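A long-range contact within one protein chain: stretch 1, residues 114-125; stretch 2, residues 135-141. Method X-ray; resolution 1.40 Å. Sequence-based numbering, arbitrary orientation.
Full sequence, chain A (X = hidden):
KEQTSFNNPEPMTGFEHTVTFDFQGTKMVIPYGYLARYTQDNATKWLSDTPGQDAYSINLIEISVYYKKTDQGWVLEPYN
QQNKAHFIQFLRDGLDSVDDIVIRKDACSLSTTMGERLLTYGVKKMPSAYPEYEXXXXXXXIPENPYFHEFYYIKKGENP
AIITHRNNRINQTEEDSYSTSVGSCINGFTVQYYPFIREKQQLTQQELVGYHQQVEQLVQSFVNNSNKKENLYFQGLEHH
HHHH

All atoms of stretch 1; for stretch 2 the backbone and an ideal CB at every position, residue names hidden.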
HETATM    1  N   MSE A 114       6.100 -17.881   9.512  1.00 21.82           N
HETATM    2  CA  MSE A 114       5.989 -17.979   8.068  1.00 19.91           C
HETATM    3  C   MSE A 114       7.269 -18.460   7.379  1.00 20.07           C
HETATM    4  O   MSE A 114       7.249 -19.260   6.461  1.00 20.62           O
HETATM    5  CB  MSE A 114       5.559 -16.662   7.454  1.00 21.66           C
HETATM    6  CG  MSE A 114       5.450 -16.752   5.960  1.00 21.49           C
HETATM    7 SE   MSE A 114       4.257 -18.128   5.266  1.00 36.59          SE
HETATM    8  CE  MSE A 114       2.812 -16.903   4.902  1.00 29.23           C
ATOM      9  N   GLY A 115       8.410 -17.952   7.803  1.00 18.62           N
ATOM     10  CA  GLY A 115       9.640 -18.368   7.163  1.00 17.71           C
ATOM     11  C   GLY A 115       9.940 -19.845   7.305  1.00 19.59           C
ATOM     12  O   GLY A 115      10.385 -20.495   6.361  1.00 18.68           O
ATOM     13  N   GLU A 116       9.662 -20.394   8.483  1.00 20.36           N
ATOM     14  CA  GLU A 116       9.788 -21.844   8.723  1.00 21.51           C
ATOM     15  C   GLU A 116       8.905 -22.619   7.761  1.00 20.65           C
ATOM     16  O   GLU A 116       9.310 -23.645   7.216  1.00 20.32           O
ATOM     17  CB  GLU A 116       9.410 -22.170  10.173  1.00 29.44           C
ATOM     18  CG  GLU A 116      10.394 -21.621  11.189  1.00 37.48           C
ATOM     19  CD  GLU A 116       9.860 -21.603  12.604  1.00 47.53           C
ATOM     20  OE1 GLU A 116       9.312 -22.638  13.053  1.00 46.96           O
ATOM     21  OE2 GLU A 116      10.005 -20.550  13.267  1.00 48.98           O
ATOM     22  N   ARG A 117       7.688 -22.121   7.547  1.00 19.10           N
ATOM     23  CA  ARG A 117       6.752 -22.781   6.658  1.00 20.21           C
ATOM     24  C   ARG A 117       7.337 -22.751   5.252  1.00 17.14           C
ATOM     25  O   ARG A 117       7.352 -23.757   4.532  1.00 18.36           O
ATOM     26  CB  ARG A 117       5.393 -22.091   6.698  1.00 21.35           C
ATOM     27  CG  ARG A 117       4.315 -22.624   5.739  1.00 31.04           C
ATOM     28  CD  ARG A 117       3.029 -21.757   5.828  1.00 35.95           C
ATOM     29  NE  ARG A 117       2.087 -22.001   4.726  1.00 39.99           N
ATOM     30  CZ  ARG A 117       1.058 -21.213   4.396  1.00 46.76           C
ATOM     31  NH1 ARG A 117       0.802 -20.096   5.077  1.00 48.66           N
ATOM     32  NH2 ARG A 117       0.279 -21.537   3.364  1.00 43.35           N
ATOM     33  N   LEU A 118       7.828 -21.595   4.833  1.00 16.43           N
ATOM     34  CA  LEU A 118       8.424 -21.476   3.503  1.00 15.51           C
ATOM     35  C   LEU A 118       9.552 -22.489   3.317  1.00 15.92           C
ATOM     36  O   LEU A 118       9.621 -23.125   2.277  1.00 15.72           O
ATOM     37  CB  LEU A 118       8.959 -20.069   3.267  1.00 13.81           C
ATOM     38  CG  LEU A 118       7.950 -18.964   3.095  1.00 14.85           C
ATOM     39  CD1 LEU A 118       8.601 -17.603   2.942  1.00 15.25           C
ATOM     40  CD2 LEU A 118       7.036 -19.235   1.884  1.00 17.03           C
ATOM     41  N   LEU A 119      10.431 -22.643   4.303  1.00 15.26           N
ATOM     42  CA  LEU A 119      11.492 -23.608   4.189  1.00 16.74           C
ATOM     43  C   LEU A 119      10.959 -25.033   4.001  1.00 17.57           C
ATOM     44  O   LEU A 119      11.509 -25.792   3.193  1.00 17.94           O
ATOM     45  CB  LEU A 119      12.415 -23.486   5.383  1.00 18.00           C
ATOM     46  CG  LEU A 119      13.163 -22.163   5.508  1.00 19.79           C
ATOM     47  CD1 LEU A 119      13.825 -22.051   6.876  1.00 29.21           C
ATOM     48  CD2 LEU A 119      14.180 -21.991   4.402  1.00 24.62           C
ATOM     49  N   THR A 120       9.889 -25.380   4.725  1.00 17.85           N
ATOM     50  CA  THR A 120       9.317 -26.732   4.605  1.00 17.48           C
ATOM     51  C   THR A 120       8.767 -26.962   3.193  1.00 17.71           C
ATOM     52  O   THR A 120       8.712 -28.095   2.731  1.00 20.68           O
ATOM     53  CB  THR A 120       8.237 -27.072   5.670  1.00 24.24           C
ATOM     54  OG1 THR A 120       7.025 -26.337   5.448  1.00 24.11           O
ATOM     55  CG2 THR A 120       8.726 -26.812   7.085  1.00 23.41           C
ATOM     56  N   TYR A 121       8.412 -25.886   2.508  1.00 16.25           N
ATOM     57  CA  TYR A 121       7.853 -25.946   1.175  1.00 15.23           C
ATOM     58  C   TYR A 121       8.909 -25.985   0.075  1.00 16.06           C
ATOM     59  O   TYR A 121       8.554 -26.162  -1.088  1.00 19.39           O
ATOM     60  CB  TYR A 121       6.928 -24.746   0.926  1.00 17.57           C
ATOM     61  CG  TYR A 121       5.598 -24.738   1.608  1.00 20.22           C
ATOM     62  CD1 TYR A 121       5.211 -25.759   2.479  1.00 17.94           C
ATOM     63  CD2 TYR A 121       4.693 -23.701   1.368  1.00 22.09           C
ATOM     64  CE1 TYR A 121       3.964 -25.749   3.088  1.00 25.29           C
ATOM     65  CE2 TYR A 121       3.471 -23.686   1.957  1.00 23.71           C
ATOM     66  CZ  TYR A 121       3.096 -24.711   2.817  1.00 27.47           C
ATOM     67  OH  TYR A 121       1.845 -24.663   3.404  1.00 27.44           O
ATOM     68  N   GLY A 122      10.201 -25.854   0.414  1.00 14.92           N
ATOM     69  CA  GLY A 122      11.245 -25.823  -0.605  1.00 14.81           C
ATOM     70  C   GLY A 122      11.594 -24.446  -1.117  1.00 15.59           C
ATOM     71  O   GLY A 122      12.322 -24.330  -2.100  1.00 17.80           O
ATOM     72  N   VAL A 123      11.115 -23.410  -0.441  1.00 14.65           N
ATOM     73  CA  VAL A 123      11.507 -22.024  -0.720  1.00 16.23           C
ATOM     74  C   VAL A 123      12.774 -21.791   0.091  1.00 20.04           C
ATOM     75  O   VAL A 123      12.955 -22.371   1.180  1.00 23.43           O
ATOM     76  CB  VAL A 123      10.397 -21.088  -0.316  1.00 15.10           C
ATOM     77  CG1 VAL A 123      10.773 -19.624  -0.538  1.00 16.11           C
ATOM     78  CG2 VAL A 123       9.118 -21.450  -1.108  1.00 14.23           C
ATOM     79  N   LYS A 124      13.725 -21.056  -0.473  1.00 15.56           N
ATOM     80  CA  LYS A 124      15.048 -20.979   0.149  1.00 16.74           C
ATOM     81  C   LYS A 124      15.373 -19.613   0.744  1.00 14.53           C
ATOM     82  O   LYS A 124      15.000 -18.595   0.177  1.00 16.22           O
ATOM     83  CB  LYS A 124      16.103 -21.328  -0.875  1.00 16.92           C
ATOM     84  CG  LYS A 124      15.942 -22.662  -1.526  1.00 17.64           C
ATOM     85  CD  LYS A 124      15.946 -23.833  -0.520  1.00 19.35           C
ATOM     86  CE  LYS A 124      15.721 -25.160  -1.196  1.00 18.31           C
ATOM     87  NZ  LYS A 124      16.833 -25.501  -2.136  1.00 17.69           N
ATOM     88  N   LYS A 125      16.022 -19.592   1.894  1.00 15.85           N
ATOM     89  CA  LYS A 125      16.469 -18.341   2.491  1.00 14.54           C
ATOM     90  C   LYS A 125      17.632 -17.793   1.683  1.00 16.30           C
ATOM     91  O   LYS A 125      18.479 -18.555   1.166  1.00 17.67           O
ATOM     92  CB  LYS A 125      16.862 -18.586   3.944  1.00 18.08           C
ATOM     93  CG  LYS A 125      16.797 -17.388   4.818  1.00 24.00           C
ATOM     94  CD  LYS A 125      16.735 -17.797   6.278  1.00 25.58           C
ATOM     95  CE  LYS A 125      16.554 -16.620   7.173  1.00 27.23           C
ATOM     96  NZ  LYS A 125      17.695 -15.669   7.042  1.00 26.85           N
ATOM     97  N   UNK A 135      14.859 -12.716   3.877  1.00 13.96           N
ATOM     98  CA  UNK A 135      14.608 -12.814   2.457  1.00 13.32           C
ATOM     99  C   UNK A 135      14.561 -14.251   2.025  1.00 13.92           C
ATOM    100  O   UNK A 135      15.350 -15.088   2.500  1.00 14.41           O
ATOM    101  CB  UNK A 135      15.673 -12.056   1.663  1.00 13.32           C
ATOM    102  N   UNK A 136      13.628 -14.547   1.122  1.00 13.19           N
ATOM    103  CA  UNK A 136      13.432 -15.893   0.575  1.00 14.14           C
ATOM    104  C   UNK A 136      13.198 -15.839  -0.914  1.00 14.61           C
ATOM    105  O   UNK A 136      12.610 -14.865  -1.441  1.00 14.66           O
ATOM    106  CB  UNK A 136      12.258 -16.594   1.261  1.00 14.14           C
ATOM    107  N   UNK A 137      13.610 -16.897  -1.597  1.00 14.46           N
ATOM    108  CA  UNK A 137      13.483 -16.980  -3.034  1.00 15.35           C
ATOM    109  C   UNK A 137      12.905 -18.343  -3.362  1.00 13.98           C
ATOM    110  O   UNK A 137      13.439 -19.375  -2.921  1.00 15.78           O
ATOM    111  CB  UNK A 137      14.825 -16.754  -3.733  1.00 15.35           C
ATOM    112  N   UNK A 138      11.813 -18.342  -4.123  1.00 14.97           N
ATOM    113  CA  UNK A 138      11.178 -19.565  -4.560  1.00 14.46           C
ATOM    114  C   UNK A 138      11.601 -19.764  -6.008  1.00 17.06           C
ATOM    115  O   UNK A 138      11.219 -18.988  -6.890  1.00 16.03           O
ATOM    116  CB  UNK A 138       9.657 -19.510  -4.405  1.00 14.46           C
ATOM    117  N   UNK A 139      12.418 -20.775  -6.243  1.00 17.17           N
ATOM    118  CA  UNK A 139      12.849 -21.174  -7.568  1.00 19.66           C
ATOM    119  C   UNK A 139      12.463 -22.629  -7.827  1.00 18.86           C
ATOM    120  O   UNK A 139      13.130 -23.327  -8.613  1.00 22.34           O
ATOM    121  CB  UNK A 139      14.358 -20.978  -7.725  1.00 19.66           C
ATOM    122  N   UNK A 140      11.401 -23.107  -7.176  1.00 17.42           N
ATOM    123  CA  UNK A 140      10.999 -24.485  -7.383  1.00 17.73           C
ATOM    124  C   UNK A 140      10.624 -24.751  -8.828  1.00 18.67           C
ATOM    125  O   UNK A 140      10.134 -23.885  -9.550  1.00 20.37           O
ATOM    126  CB  UNK A 140       9.826 -24.836  -6.466  1.00 17.73           C
ATOM    127  N   UNK A 141      10.847 -25.991  -9.243  1.00 21.40           N
ATOM    128  CA  UNK A 141      10.716 -26.382 -10.633  1.00 24.69           C
ATOM    129  C   UNK A 141       9.296 -26.786 -11.005  1.00 27.80           C
ATOM    130  O   UNK A 141       8.665 -27.626 -10.344  1.00 27.71           O
ATOM    131  CB  UNK A 141      11.675 -27.535 -10.936  1.00 24.69           C
TER

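Stretch 1 runs from a helix through a turn at Gly122 into a short strand, and stretch 2 lies antiparallel to that strand. Position 135 has extended backbone angles, and its CB points sideways with no atom of stretch 1 within 5.5 Å, so many residues would fit. The residue is Ala135; a water bridges its N and Lys125 NZ, at 3.0 Å from each.

Position 136 pairs with Lys125 without backbone hydrogen bonds. Its ideal CB lies 3.8 Å from Val123 CG1 and 4.1 Å from Leu118 CD1, and the helix beyond presents Leu119 and the bare CA of Gly115. A leucine or methionine could use the apolar surface, but a long, flat aromatic would cover more of it. The residue is Tyr136, chi1 m. Leu118 CD1 sits over one ring face, 4.0 Å from the centroid of the Tyr136 ring in a CH-pi contact, while Leu119 CD2 meets the edge, 4.1 Å from Tyr136 CE1. Tyr136 OH reaches the helix, 3.2 Å from Gly115 CA. A CB on Gly115 would fall 2.1 Å from that oxygen, so the absent side chain makes room for the tyrosine.

Position 137 is the hydrogen-bonded partner of Lys124: Lys124 N donates to its O at 3.0 Å, and its N donates to Lys124 O at 2.8 Å. Its CB shares a sheet face with the Lys124 side chain, so a polar, acidic or beta-branched residue would suit. Glu137 extends with chi1 and chi2 both t, and its carboxylate is bound elsewhere in the structure.

At position 138 the CB points sideways, 3.9 Å from Val123 CG2; a small apolar or short polar residue would fit. Asp138 places its CG 3.7 Å from Val123 CG2.

Position 139 has no stretch 1 atom near its CB and tolerates many residues; the CB of Lys139 points sideways, while its N donates to a water that also binds Gly122 O.

Position 140 points toward stretch 1, but its CB is still 5.1 Å from Gly122 O, and the carbonyl of Tyr121, which accepts no backbone hydrogen bond within stretch 1, invites a long donor. Arg140 spans the gap, bringing NH1 to 3.0 Å from Tyr121 O and a guanidinium face over Val123 CG2. Arg140 NE donates to Asp138 OD1 at 2.9 Å, and Arg140 NH2 forms a salt bridge with Asp138 OD2 at 2.8 Å.

Position 141 is out of reach, so stretch 1 sets no preference; it is His141.

Stretch 2 (135-141) AYEDKRH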
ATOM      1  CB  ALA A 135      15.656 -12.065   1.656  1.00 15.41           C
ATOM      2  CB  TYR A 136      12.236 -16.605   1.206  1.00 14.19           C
ATOM      3  CG  TYR A 136      12.292 -16.771   2.707  1.00 14.50           C
ATOM      4  CD1 TYR A 136      12.739 -17.952   3.286  1.00 17.25           C
ATOM      5  CD2 TYR A 136      11.987 -15.712   3.558  1.00 15.42           C
ATOM      6  CE1 TYR A 136      12.867 -18.072   4.685  1.00 19.79           C
ATOM      7  CE2 TYR A 136      12.085 -15.842   4.942  1.00 19.18           C
ATOM      8  CZ  TYR A 136      12.515 -17.023   5.504  1.00 19.32           C
ATOM      9  OH  TYR A 136      12.637 -17.172   6.877  1.00 24.60           O
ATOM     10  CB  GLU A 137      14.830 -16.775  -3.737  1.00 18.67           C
ATOM     11  CG  GLU A 137      14.717 -16.697  -5.247  1.00 22.06           C
ATOM     12  CD  GLU A 137      16.053 -16.340  -5.912  1.00 29.55           C
ATOM     13  OE1 GLU A 137      17.091 -16.392  -5.232  1.00 38.93           O
ATOM     14  OE2 GLU A 137      16.056 -16.031  -7.111  1.00 32.39           O
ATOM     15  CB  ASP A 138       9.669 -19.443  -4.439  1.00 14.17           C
ATOM     16  CG  ASP A 138       8.947 -20.724  -4.731  1.00 15.04           C
ATOM     17  OD1 ASP A 138       9.559 -21.748  -5.127  1.00 15.64           O
ATOM     18  OD2 ASP A 138       7.703 -20.727  -4.526  1.00 17.08           O
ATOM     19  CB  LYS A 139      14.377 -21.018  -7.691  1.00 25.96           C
ATOM     20  CG  LYS A 139      14.829 -19.603  -7.890  1.00 28.44           C
ATOM     21  CD  LYS A 139      16.364 -19.483  -7.878  1.00 33.38           C
ATOM     22  CE  LYS A 139      17.013 -19.910  -9.172  1.00 46.34           C
ATOM     23  NZ  LYS A 139      18.488 -19.653  -9.115  1.00 49.51           N
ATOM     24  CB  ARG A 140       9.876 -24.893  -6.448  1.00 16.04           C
ATOM     25  CG  ARG A 140      10.289 -24.914  -5.017  1.00 16.07           C
ATOM     26  CD  ARG A 140       9.085 -25.144  -4.123  1.00 17.49           C
ATOM     27  NE  ARG A 140       8.142 -24.027  -4.166  1.00 15.39           N
ATOM     28  CZ  ARG A 140       6.935 -24.045  -3.626  1.00 17.07           C
ATOM     29  NH1 ARG A 140       6.470 -25.116  -3.018  1.00 16.83           N
ATOM     30  NH2 ARG A 140       6.176 -22.963  -3.734  1.00 16.42           N
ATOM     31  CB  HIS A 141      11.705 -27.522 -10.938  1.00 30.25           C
ATOM     32  CG  HIS A 141      13.127 -27.065 -11.007  1.00 37.16           C
ATOM     33  ND1 HIS A 141      13.780 -26.850 -12.202  1.00 47.95           N
ATOM     34  CD2 HIS A 141      14.010 -26.749 -10.030  1.00 43.29           C
ATOM     35  CE1 HIS A 141      15.011 -26.432 -11.960  1.00 50.80           C
ATOM     36  NE2 HIS A 141      15.175 -26.360 -10.651  1.00 45.75           N
TER
HETATM   37  O   HOH W   1      13.201 -22.641  -4.111  1.00 17.41           O
HETATM   38  O   HOH W   2      17.495 -13.570   4.918  1.00 17.16           O
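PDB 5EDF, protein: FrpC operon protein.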